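Local coordinates for protein acyl-coenzyme A oxidase 1 (Yarrowia lipolytica, PDB 5Y9D) that oxidises 2,3-saturated acyl-CoAs to (2E)-enoyl-CoAs with FAD and molecular oxygen, releasing hydrogen peroxide in peroxisomal fatty acid beta-oxidation, at residues A[40-45]-A[589-594]; A[47-50]-A[54-57]; A[367-372]-A[641-646]; A[371-376]-A[578-583]. One frame throughout, in Å; residues are numbered along the deposited sequence.

Interaction 1 of 4, residues A[40-45]-A[589-594]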
loop_
_atom_site.group_PDB
_atom_site.type_symbol
_atom_site.label_atom_id
_atom_site.label_comp_id
_atom_site.label_asym_id
_atom_site.label_seq_id
_atom_site.Cartn_x
_atom_site.Cartn_y
_atom_site.Cartn_z
ATOM N N THR A 40 -10.090 2.592 -31.432
ATOM C CA THR A 40 -8.761 2.055 -31.623
ATOM C C THR A 40 -8.316 2.191 -33.085
ATOM O O THR A 40 -9.039 1.797 -33.985
ATOM C CB THR A 40 -8.713 0.597 -31.138
ATOM O OG1 THR A 40 -9.018 0.577 -29.747
ATOM C CG2 THR A 40 -7.324 -0.043 -31.324
ATOM N N GLN A 41 -7.119 2.741 -33.296
ATOM C CA GLN A 41 -6.615 3.112 -34.625
ATOM C C GLN A 41 -5.751 2.033 -35.249
ATOM O O GLN A 41 -5.441 2.112 -36.428
ATOM C CB GLN A 41 -5.757 4.378 -34.516
ATOM C CG GLN A 41 -6.202 5.531 -35.414
ATOM C CD GLN A 41 -7.229 6.411 -34.728
ATOM O OE1 GLN A 41 -8.165 5.903 -34.107
ATOM N NE2 GLN A 41 -7.051 7.733 -34.815
ATOM N N PHE A 42 -5.347 1.053 -34.436
ATOM C CA PHE A 42 -4.370 0.018 -34.806
ATOM C C PHE A 42 -4.921 -1.409 -34.563
ATOM O O PHE A 42 -5.939 -1.597 -33.914
ATOM C CB PHE A 42 -3.055 0.246 -34.014
ATOM C CG PHE A 42 -3.241 0.316 -32.510
ATOM C CD1 PHE A 42 -3.334 -0.840 -31.748
ATOM C CD2 PHE A 42 -3.342 1.527 -31.866
ATOM C CE1 PHE A 42 -3.537 -0.773 -30.379
ATOM C CE2 PHE A 42 -3.523 1.596 -30.500
ATOM C CZ PHE A 42 -3.641 0.445 -29.754
ATOM N N THR A 43 -4.260 -2.411 -35.104
ATOM C CA THR A 43 -4.579 -3.799 -34.809
ATOM C C THR A 43 -3.980 -4.207 -33.457
ATOM O O THR A 43 -2.748 -4.229 -33.289
ATOM C CB THR A 43 -4.011 -4.714 -35.890
ATOM O OG1 THR A 43 -4.588 -4.352 -37.155
ATOM C CG2 THR A 43 -4.292 -6.205 -35.569
ATOM N N VAL A 44 -4.849 -4.535 -32.500
ATOM C CA VAL A 44 -4.421 -4.803 -31.121
ATOM C C VAL A 44 -3.266 -5.795 -31.063
ATOM O O VAL A 44 -2.322 -5.600 -30.338
ATOM C CB VAL A 44 -5.576 -5.342 -30.245
ATOM C CG1 VAL A 44 -5.049 -5.886 -28.929
ATOM C CG2 VAL A 44 -6.592 -4.254 -29.979
ATOM N N ARG A 45 -3.340 -6.851 -31.846
ATOM C CA ARG A 45 -2.334 -7.899 -31.788
ATOM C C ARG A 45 -0.967 -7.430 -32.243
ATOM O O ARG A 45 0.024 -8.071 -31.911
ATOM C CB ARG A 45 -2.775 -9.091 -32.608
ATOM C CG ARG A 45 -2.059 -10.360 -32.261
ATOM C CD ARG A 45 -2.455 -11.448 -33.225
ATOM N NE ARG A 45 -1.819 -12.734 -32.915
ATOM C CZ ARG A 45 -2.188 -13.558 -31.926
ATOM N NH1 ARG A 45 -3.151 -13.232 -31.060
ATOM N NH2 ARG A 45 -1.563 -14.705 -31.779
ATOM N N LYS A 589 4.069 2.540 -34.094
ATOM C CA LYS A 589 5.169 3.353 -33.536
ATOM C C LYS A 589 4.724 4.691 -32.912
ATOM O O LYS A 589 5.189 5.036 -31.815
ATOM C CB LYS A 589 6.273 3.587 -34.564
ATOM C CG LYS A 589 7.655 3.613 -33.956
ATOM C CD LYS A 589 8.646 4.427 -34.776
ATOM C CE LYS A 589 9.379 3.590 -35.814
ATOM N NZ LYS A 589 10.727 4.183 -36.074
ATOM N N PRO A 590 3.804 5.424 -33.564
ATOM C CA PRO A 590 3.457 6.750 -33.015
ATOM C C PRO A 590 2.678 6.721 -31.711
ATOM O O PRO A 590 2.853 7.609 -30.887
ATOM C CB PRO A 590 2.624 7.402 -34.126
ATOM C CG PRO A 590 2.987 6.635 -35.347
ATOM C CD PRO A 590 3.200 5.222 -34.884
ATOM N N HIS A 591 1.843 5.706 -31.520
ATOM C CA HIS A 591 1.123 5.535 -30.250
ATOM C C HIS A 591 2.071 5.088 -29.156
ATOM O O HIS A 591 1.996 5.572 -28.020
ATOM C CB HIS A 591 -0.017 4.537 -30.387
ATOM C CG HIS A 591 -0.937 4.827 -31.529
ATOM N ND1 HIS A 591 -0.936 4.078 -32.692
ATOM C CD2 HIS A 591 -1.867 5.795 -31.700
ATOM C CE1 HIS A 591 -1.824 4.578 -33.531
ATOM N NE2 HIS A 591 -2.407 5.617 -32.952
ATOM N N LEU A 592 2.965 4.160 -29.497
ATOM C CA LEU A 592 4.010 3.754 -28.574
ATOM C C LEU A 592 4.934 4.921 -28.239
ATOM O O LEU A 592 5.407 5.037 -27.084
ATOM C CB LEU A 592 4.820 2.600 -29.135
ATOM C CG LEU A 592 4.147 1.239 -29.335
ATOM C CD1 LEU A 592 5.171 0.355 -30.008
ATOM C CD2 LEU A 592 3.702 0.584 -28.044
ATOM N N LEU A 593 5.202 5.780 -29.232
ATOM C CA LEU A 593 6.008 6.968 -28.981
ATOM C C LEU A 593 5.348 7.866 -27.959
ATOM O O LEU A 593 6.006 8.364 -27.043
ATOM C CB LEU A 593 6.318 7.747 -30.258
ATOM C CG LEU A 593 7.624 7.307 -30.940
ATOM C CD1 LEU A 593 7.810 8.009 -32.281
ATOM C CD2 LEU A 593 8.834 7.537 -30.035
ATOM N N LYS A 594 4.050 8.041 -28.071
ATOM C CA LYS A 594 3.345 8.890 -27.102
ATOM C C LYS A 594 3.506 8.383 -25.670
ATOM O O LYS A 594 3.825 9.162 -24.763
ATOM C CB LYS A 594 1.861 9.023 -27.454
ATOM C CG LYS A 594 1.654 9.579 -28.851
ATOM C CD LYS A 594 0.617 10.693 -28.902
ATOM C CE LYS A 594 0.647 11.403 -30.249
ATOM N NZ LYS A 594 0.700 12.877 -30.060
#
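Phe42 lays one ring carbon over a face of the His591 imidazole, with its CD2 3.6 Å from His591 ND1. The carbon sits off-centre, toward the rim of the five-membered ring. The two ring planes are inclined at 50° and their centroids stand 5.1 Å apart, an oblique aromatic pair. Beside it, Gln41 CB approaches His591 NE2 to 3.9 Å, so Gln41 contributes through its aliphatic base. The contact joins the chain leading into helix 44-52, in the N-terminal part of the chain, to the first turns of helix 589-606 in the C-terminal helical part, at the protein surface. Phe42 holds its CG between the backbone N and the carbonyl carbon (chi1 55°), which swings the ring toward that helix. With an alanine in place of His591 the imidazole is gone, which is likely to uncover part of the Phe42 ring and leave Gln41 CB without its neighbour. Farther out, Thr40 CG2 rests over the centre of one face of the Phe42 ring, 3.9 Å above its plane. Gln639 touches both Phe42 and His591, and Ile588 and Val47 also pack on Phe42.

Interaction 2 of 4, residues A[47-50]-A[54-57]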
loop_
_atom_site.group_PDB
_atom_site.type_symbol
_atom_site.label_atom_id
_atom_site.label_comp_id
_atom_site.label_asym_id
_atom_site.label_seq_id
_atom_site.Cartn_x
_atom_site.Cartn_y
_atom_site.Cartn_z
ATOM N N VAL A 47 0.407 -4.531 -31.241
ATOM C CA VAL A 47 0.966 -4.065 -29.964
ATOM C C VAL A 47 1.277 -5.246 -29.029
ATOM O O VAL A 47 2.309 -5.248 -28.379
ATOM C CB VAL A 47 0.053 -3.073 -29.210
ATOM C CG1 VAL A 47 0.790 -2.495 -28.011
ATOM C CG2 VAL A 47 -0.376 -1.941 -30.120
ATOM N N THR A 48 0.386 -6.237 -28.981
ATOM C CA THR A 48 0.589 -7.445 -28.170
ATOM C C THR A 48 1.898 -8.150 -28.595
ATOM O O THR A 48 2.699 -8.531 -27.761
ATOM C CB THR A 48 -0.644 -8.399 -28.259
ATOM O OG1 THR A 48 -1.846 -7.689 -27.905
ATOM C CG2 THR A 48 -0.506 -9.551 -27.302
ATOM N N ASN A 49 2.121 -8.244 -29.900
ATOM C CA ASN A 49 3.354 -8.799 -30.488
ATOM C C ASN A 49 4.583 -7.969 -30.182
ATOM O O ASN A 49 5.641 -8.499 -29.892
ATOM C CB ASN A 49 3.176 -8.959 -31.995
ATOM C CG ASN A 49 2.214 -10.077 -32.329
ATOM O OD1 ASN A 49 1.912 -10.941 -31.477
ATOM N ND2 ASN A 49 1.721 -10.087 -33.564
ATOM N N PHE A 50 4.428 -6.663 -30.195
ATOM C CA PHE A 50 5.496 -5.798 -29.771
ATOM C C PHE A 50 5.873 -6.028 -28.310
ATOM O O PHE A 50 7.046 -6.023 -27.965
ATOM C CB PHE A 50 5.067 -4.358 -29.958
ATOM C CG PHE A 50 5.958 -3.384 -29.301
ATOM C CD1 PHE A 50 7.068 -2.909 -29.959
ATOM C CD2 PHE A 50 5.682 -2.937 -28.022
ATOM C CE1 PHE A 50 7.900 -1.985 -29.349
ATOM C CE2 PHE A 50 6.523 -2.036 -27.395
ATOM C CZ PHE A 50 7.630 -1.551 -28.066
ATOM N N GLY A 54 7.417 -10.612 -30.666
ATOM C CA GLY A 54 7.049 -11.307 -31.894
ATOM C C GLY A 54 5.805 -12.187 -31.786
ATOM O O GLY A 54 5.432 -12.592 -30.685
ATOM N N GLU A 55 5.198 -12.497 -32.941
ATOM C CA GLU A 55 4.011 -13.341 -33.040
ATOM C C GLU A 55 4.233 -14.762 -32.492
ATOM O O GLU A 55 3.331 -15.361 -31.884
ATOM C CB GLU A 55 3.529 -13.392 -34.501
ATOM C CG GLU A 55 2.518 -14.488 -34.843
ATOM C CD GLU A 55 1.091 -14.201 -34.350
ATOM O OE1 GLU A 55 0.528 -13.128 -34.682
ATOM O OE2 GLU A 55 0.512 -15.069 -33.660
ATOM N N GLU A 56 5.439 -15.286 -32.677
ATOM C CA GLU A 56 5.775 -16.596 -32.160
ATOM C C GLU A 56 5.680 -16.607 -30.643
ATOM O O GLU A 56 5.152 -17.546 -30.054
ATOM C CB GLU A 56 7.173 -17.007 -32.600
ATOM C CG GLU A 56 7.375 -16.978 -34.110
ATOM C CD GLU A 56 6.320 -17.779 -34.858
ATOM O OE1 GLU A 56 6.122 -18.981 -34.505
ATOM O OE2 GLU A 56 5.702 -17.201 -35.797
ATOM N N GLU A 57 6.159 -15.542 -30.012
ATOM C CA GLU A 57 6.167 -15.467 -28.557
ATOM C C GLU A 57 4.745 -15.298 -28.028
ATOM O O GLU A 57 4.348 -15.924 -27.053
ATOM C CB GLU A 57 7.053 -14.329 -28.074
ATOM C CG GLU A 57 8.429 -14.249 -28.730
ATOM C CD GLU A 57 9.256 -15.522 -28.609
ATOM O OE1 GLU A 57 8.977 -16.362 -27.720
ATOM O OE2 GLU A 57 10.211 -15.675 -29.405
#
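The tight turn between helix 44-52 and helix 55-70 has Gly54 as the N-cap of the second helix. Its anchor is a backbone bond from Gly54 N to Asn49 O, 2.9 Å long and nearly straight at 169°. Running from residue i+5 back to residue i, it is a six-to-one bond of the kind found at the C-terminal ends of helices. The Gly54 backbone turns where a side chain would be pressed against the preceding carbonyl oxygen. The Asn49 side chain leans over the start of the second helix: its OD1 lies 3.6 Å from Glu55 CA, while Asn49 ND2 gives a weak hydrogen bond of 3.5 Å to Glu55 OE1. The amide and carboxylate planes are turned 77° apart. Glu55 has its CG anti to the backbone N (chi1 166°) and bends at the next bond, which brings the carboxylate round to the amide. Stronger partners lie beyond the pair, since Asn49 OD1 is hydrogen-bonded to Thr58 OG1, and Glu55 OE2 pairs with Arg45 in a salt bridge and with Gln59. A leucine at Asn49 would probably leave the Thr58 hydroxyl without this partner and Glu55 OE1 without its amide donor. The turn therefore rests on a firm backbone bond, and its side-chain polar groups tie the two helices together chiefly through the residues around them.

Interaction 3 of 4, residues A[367-372]-A[641-646]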
loop_
_atom_site.group_PDB
_atom_site.type_symbol
_atom_site.label_atom_id
_atom_site.label_comp_id
_atom_site.label_asym_id
_atom_site.label_seq_id
_atom_site.Cartn_x
_atom_site.Cartn_y
_atom_site.Cartn_z
ATOM N N TYR A 367 4.539 3.560 -17.641
ATOM C CA TYR A 367 5.491 2.899 -16.727
ATOM C C TYR A 367 5.420 1.422 -17.009
ATOM O O TYR A 367 6.419 0.783 -17.328
ATOM C CB TYR A 367 5.137 3.162 -15.232
ATOM C CG TYR A 367 6.236 2.943 -14.216
ATOM C CD1 TYR A 367 7.388 2.231 -14.523
ATOM C CD2 TYR A 367 6.121 3.441 -12.923
ATOM C CE1 TYR A 367 8.399 2.042 -13.595
ATOM C CE2 TYR A 367 7.130 3.259 -11.986
ATOM C CZ TYR A 367 8.261 2.538 -12.339
ATOM O OH TYR A 367 9.284 2.314 -11.443
ATOM N N CYS A 368 4.214 0.881 -16.889
ATOM C CA CYS A 368 3.973 -0.536 -17.089
ATOM C C CYS A 368 4.545 -1.018 -18.415
ATOM O O CYS A 368 5.335 -1.958 -18.421
ATOM C CB CYS A 368 2.470 -0.824 -17.003
ATOM S SG CYS A 368 2.124 -2.538 -17.395
ATOM N N TYR A 369 4.191 -0.385 -19.539
ATOM C CA TYR A 369 4.776 -0.805 -20.865
ATOM C C TYR A 369 6.294 -0.863 -20.760
ATOM O O TYR A 369 6.906 -1.790 -21.270
ATOM C CB TYR A 369 4.394 0.143 -22.037
ATOM C CG TYR A 369 3.137 -0.207 -22.820
ATOM C CD1 TYR A 369 1.893 -0.160 -22.233
ATOM C CD2 TYR A 369 3.199 -0.582 -24.141
ATOM C CE1 TYR A 369 0.748 -0.481 -22.941
ATOM C CE2 TYR A 369 2.056 -0.926 -24.859
ATOM C CZ TYR A 369 0.836 -0.843 -24.265
ATOM O OH TYR A 369 -0.313 -1.147 -24.977
ATOM N N ALA A 370 6.893 0.127 -20.084
ATOM C CA ALA A 370 8.355 0.196 -19.906
ATOM C C ALA A 370 8.881 -0.942 -19.056
ATOM O O ALA A 370 9.961 -1.508 -19.307
ATOM C CB ALA A 370 8.771 1.524 -19.280
ATOM N N MET A 371 8.134 -1.306 -18.028
ATOM C CA MET A 371 8.596 -2.440 -17.243
ATOM C C MET A 371 8.913 -3.666 -18.091
ATOM O O MET A 371 9.924 -4.313 -17.847
ATOM C CB MET A 371 7.616 -2.772 -16.152
ATOM C CG MET A 371 7.675 -1.786 -15.013
ATOM S SD MET A 371 6.311 -2.251 -13.986
ATOM C CE MET A 371 6.502 -1.149 -12.598
ATOM N N LYS A 372 8.097 -3.948 -19.110
ATOM C CA LYS A 372 8.330 -5.107 -19.992
ATOM C C LYS A 372 9.628 -5.029 -20.770
ATOM O O LYS A 372 10.299 -6.045 -20.949
ATOM C CB LYS A 372 7.174 -5.303 -20.990
ATOM C CG LYS A 372 7.257 -6.566 -21.843
ATOM C CD LYS A 372 7.278 -7.827 -20.980
ATOM C CE LYS A 372 7.620 -9.057 -21.802
ATOM N NZ LYS A 372 6.475 -9.509 -22.613
ATOM N N ILE A 641 -8.243 1.733 -24.509
ATOM C CA ILE A 641 -8.821 0.426 -24.706
ATOM C C ILE A 641 -7.944 -0.426 -25.597
ATOM O O ILE A 641 -7.808 -1.604 -25.368
ATOM C CB ILE A 641 -10.260 0.506 -25.227
ATOM C CG1 ILE A 641 -11.137 1.225 -24.218
ATOM C CG2 ILE A 641 -10.827 -0.875 -25.445
ATOM C CD1 ILE A 641 -11.023 0.667 -22.823
ATOM N N GLY A 642 -7.363 0.168 -26.626
ATOM C CA GLY A 642 -6.440 -0.567 -27.455
ATOM C C GLY A 642 -5.187 -1.038 -26.750
ATOM O O GLY A 642 -4.840 -2.183 -26.869
ATOM N N LEU A 643 -4.537 -0.182 -25.978
ATOM C CA LEU A 643 -3.316 -0.559 -25.253
ATOM C C LEU A 643 -3.504 -1.603 -24.132
ATOM O O LEU A 643 -2.743 -2.610 -23.971
ATOM C CB LEU A 643 -2.647 0.713 -24.747
ATOM C CG LEU A 643 -2.636 1.772 -25.849
ATOM C CD1 LEU A 643 -2.496 3.179 -25.315
ATOM C CD2 LEU A 643 -1.567 1.490 -26.885
ATOM N N THR A 644 -4.571 -1.380 -23.389
ATOM C CA THR A 644 -5.000 -2.321 -22.392
ATOM C C THR A 644 -5.424 -3.640 -23.032
ATOM O O THR A 644 -5.164 -4.688 -22.492
ATOM C CB THR A 644 -6.046 -1.705 -21.448
ATOM O OG1 THR A 644 -7.052 -1.032 -22.197
ATOM C CG2 THR A 644 -5.388 -0.693 -20.581
ATOM N N ASP A 645 -6.083 -3.570 -24.181
ATOM C CA ASP A 645 -6.518 -4.747 -24.919
ATOM C C ASP A 645 -5.282 -5.497 -25.368
ATOM O O ASP A 645 -5.255 -6.710 -25.454
ATOM C CB ASP A 645 -7.385 -4.351 -26.118
ATOM C CG ASP A 645 -8.857 -4.186 -25.762
ATOM O OD1 ASP A 645 -9.263 -4.541 -24.650
ATOM O OD2 ASP A 645 -9.615 -3.688 -26.601
ATOM N N ALA A 646 -4.273 -4.701 -25.673
ATOM C CA ALA A 646 -2.973 -5.081 -26.192
ATOM C C ALA A 646 -2.233 -5.947 -25.211
ATOM O O ALA A 646 -1.387 -6.733 -25.607
ATOM C CB ALA A 646 -2.158 -3.850 -26.514
#
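Leu643 is the first residue along 641-646 to meet the Tyr369 side chain, which extends from helix 355-391 across to helix 640-646. The two side chains run at about a right angle, and the phenol end of the tyrosine does the touching: Leu643 CB lies 3.8 Å from Tyr369 CZ, and Leu643 CD2 is 3.5 Å from Tyr369 OH. With CG anti to its carbonyl carbon (chi1 -45°), Leu643 turns its branch so that CD2 flanks the hydroxyl. The same Tyr369 OH is 3.0 Å from Leu643 O, a weak hydrogen bond made less certain by the doubtful placing of that carbonyl oxygen. Thr644 and Asp645 turn away from the contact, Asp645 toward Arg37 and Arg332, with which it forms salt bridges. One turn after Leu643, Ala646 returns to the contact, its CB 3.6 Å from Tyr369 OH, although the position of this methyl is less certain because it stands too close to Leu643 O. Around the pair, Val47 and Leu51 of helix 44-52 and Leu592 and Leu595 of helix 589-606 pack on Tyr369, and the Phe647 ring meets its ring at about 45°. The contact thus joins the C-alpha1 helical domain to the C-terminal helices in the buried interior. Chemically it is a mainly apolar seat for a phenol, whose hydroxyl is set among aliphatic carbons with a weak link to a backbone carbonyl.

Interaction 4 of 4, residues A[371-376]-A[578-583]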
loop_
_atom_site.group_PDB
_atom_site.type_symbol
_atom_site.label_atom_id
_atom_site.label_comp_id
_atom_site.label_asym_id
_atom_site.label_seq_id
_atom_site.Cartn_x
_atom_site.Cartn_y
_atom_site.Cartn_z
ATOM N N MET A 371 8.134 -1.306 -18.028
ATOM C CA MET A 371 8.596 -2.440 -17.243
ATOM C C MET A 371 8.913 -3.666 -18.091
ATOM O O MET A 371 9.924 -4.313 -17.847
ATOM C CB MET A 371 7.616 -2.772 -16.152
ATOM C CG MET A 371 7.675 -1.786 -15.013
ATOM S SD MET A 371 6.311 -2.251 -13.986
ATOM C CE MET A 371 6.502 -1.149 -12.598
ATOM N N LYS A 372 8.097 -3.948 -19.110
ATOM C CA LYS A 372 8.330 -5.107 -19.992
ATOM C C LYS A 372 9.628 -5.029 -20.770
ATOM O O LYS A 372 10.299 -6.045 -20.949
ATOM C CB LYS A 372 7.174 -5.303 -20.990
ATOM C CG LYS A 372 7.257 -6.566 -21.843
ATOM C CD LYS A 372 7.278 -7.827 -20.980
ATOM C CE LYS A 372 7.620 -9.057 -21.802
ATOM N NZ LYS A 372 6.475 -9.509 -22.613
ATOM N N MET A 373 9.960 -3.834 -21.258
ATOM C CA MET A 373 11.277 -3.589 -21.870
ATOM C C MET A 373 12.418 -3.992 -20.889
ATOM O O MET A 373 13.290 -4.801 -21.233
ATOM C CB MET A 373 11.430 -2.122 -22.310
ATOM C CG MET A 373 10.183 -1.502 -22.965
ATOM S SD MET A 373 9.619 -2.430 -24.403
ATOM C CE MET A 373 7.867 -2.516 -24.071
ATOM N N GLY A 374 12.379 -3.488 -19.668
ATOM C CA GLY A 374 13.273 -3.945 -18.605
ATOM C C GLY A 374 13.279 -5.452 -18.373
ATOM O O GLY A 374 14.320 -6.115 -18.485
ATOM N N ALA A 375 12.126 -6.016 -18.041
ATOM C CA ALA A 375 12.013 -7.471 -17.848
ATOM C C ALA A 375 12.687 -8.291 -18.971
ATOM O O ALA A 375 13.412 -9.233 -18.698
ATOM C CB ALA A 375 10.548 -7.851 -17.717
ATOM N N ASP A 376 12.490 -7.919 -20.234
ATOM C CA ASP A 376 13.091 -8.682 -21.344
ATOM C C ASP A 376 14.615 -8.600 -21.411
ATOM O O ASP A 376 15.251 -9.619 -21.564
ATOM C CB ASP A 376 12.486 -8.281 -22.704
ATOM C CG ASP A 376 11.005 -8.648 -22.820
ATOM O OD1 ASP A 376 10.581 -9.619 -22.159
ATOM O OD2 ASP A 376 10.268 -7.961 -23.562
ATOM N N TYR A 578 12.598 3.315 -25.508
ATOM C CA TYR A 578 12.903 3.941 -26.824
ATOM C C TYR A 578 13.662 3.021 -27.778
ATOM O O TYR A 578 13.439 3.048 -28.969
ATOM C CB TYR A 578 13.724 5.215 -26.629
ATOM C CG TYR A 578 12.899 6.376 -26.182
ATOM C CD1 TYR A 578 11.816 6.787 -26.921
ATOM C CD2 TYR A 578 13.210 7.079 -25.025
ATOM C CE1 TYR A 578 11.050 7.856 -26.518
ATOM C CE2 TYR A 578 12.450 8.165 -24.631
ATOM C CZ TYR A 578 11.372 8.547 -25.395
ATOM O OH TYR A 578 10.592 9.606 -25.026
ATOM N N ALA A 579 14.575 2.231 -27.236
ATOM C CA ALA A 579 15.357 1.313 -28.037
ATOM C C ALA A 579 14.459 0.272 -28.697
ATOM O O ALA A 579 14.759 -0.167 -29.801
ATOM C CB ALA A 579 16.415 0.630 -27.177
ATOM N N ARG A 580 13.378 -0.129 -28.020
ATOM C CA ARG A 580 12.397 -1.063 -28.613
ATOM C C ARG A 580 11.401 -0.380 -29.588
ATOM O O ARG A 580 10.960 -0.991 -30.553
ATOM C CB ARG A 580 11.592 -1.802 -27.520
ATOM C CG ARG A 580 12.360 -2.812 -26.690
ATOM C CD ARG A 580 12.403 -4.198 -27.287
ATOM N NE ARG A 580 11.137 -4.941 -27.148
ATOM C CZ ARG A 580 10.720 -5.597 -26.061
ATOM N NH1 ARG A 580 11.437 -5.592 -24.944
ATOM N NH2 ARG A 580 9.575 -6.277 -26.092
ATOM N N ILE A 581 11.024 0.863 -29.307
ATOM C CA ILE A 581 10.107 1.639 -30.173
ATOM C C ILE A 581 10.756 1.900 -31.546
ATOM O O ILE A 581 10.072 2.048 -32.575
ATOM C CB ILE A 581 9.699 2.981 -29.498
ATOM C CG1 ILE A 581 9.112 2.701 -28.113
ATOM C CG2 ILE A 581 8.728 3.795 -30.359
ATOM C CD1 ILE A 581 8.047 3.659 -27.630
ATOM N N ALA A 582 12.088 1.936 -31.540
ATOM C CA ALA A 582 12.874 2.052 -32.743
ATOM C C ALA A 582 12.677 0.865 -33.667
ATOM O O ALA A 582 12.852 1.012 -34.899
ATOM C CB ALA A 582 14.361 2.193 -32.392
ATOM N N THR A 583 12.325 -0.293 -33.092
ATOM C CA THR A 583 12.282 -1.562 -33.832
ATOM C C THR A 583 10.874 -2.010 -34.180
ATOM O O THR A 583 10.679 -3.098 -34.729
ATOM C CB THR A 583 12.943 -2.694 -33.036
ATOM O OG1 THR A 583 12.175 -2.986 -31.870
ATOM C CG2 THR A 583 14.331 -2.307 -32.601
#
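Arg580 grips Asp376 end-on, both terminal nitrogens converging on a single carboxylate oxygen in a salt bridge. Arg580 NH1 meets the anti lone pair of Asp376 OD2 at 3.0 Å, and Arg580 NH2 reaches that oxygen at 3.1 Å, nearly along its C-O axis. Neither bond is straight (141° and 136°), the oxygen lies a little out of the guanidinium plane, and the two flat groups are inclined at 33°. NH2 has a second acceptor in Phe50 O, on helix 44-52. Met373 SD sits over the centre of one guanidinium face, 3.6 Å above its plane, and the bends of the Arg580 chain at chi2 and chi3 also bring CG within 3.6 Å of that sulfur. Lys372 NZ, bonded to Leu51 O, stands 5.7 Å from Arg580 NH2; the nearby aspartate probably offsets the likeness of charge. At the backbone, Arg580 O accepts twice, from Thr583 OG1 at 2.7 Å and from Thr583 N at 3.0 Å, both arriving on the same face of its plane. The salt bridge, with the methionine sulfur covering the guanidinium face, joins helix 355-391 to helix 558-581, and so the C-alpha1 and C-terminal helical domains characteristic of acyl-CoA oxidases.

In the fold
Helix 44-52 ties the four contacts together, their centres lying about 10 to 15 Å apart. Phe42 CE1 of interaction 1 is 3.4 Å from Val47 CG2 of interaction 2, and Val47 CG1 in turn lies 3.5 Å from Tyr369 OH of interaction 3. Phe50 CE2 packs 3.6 Å from Met373 CE of interaction 4. Interactions 3 and 4 share Met371 and Lys372 on helix 355-391, while interactions 1 and 4 meet where helix 558-581 is followed by helix 589-606. All four lie away from the FAD and the probable active-site glutamate, Glu464, yet helix 355-391 also supplies His357 and Arg360 to an FAD pocket, so it runs from this cluster to the cofactor.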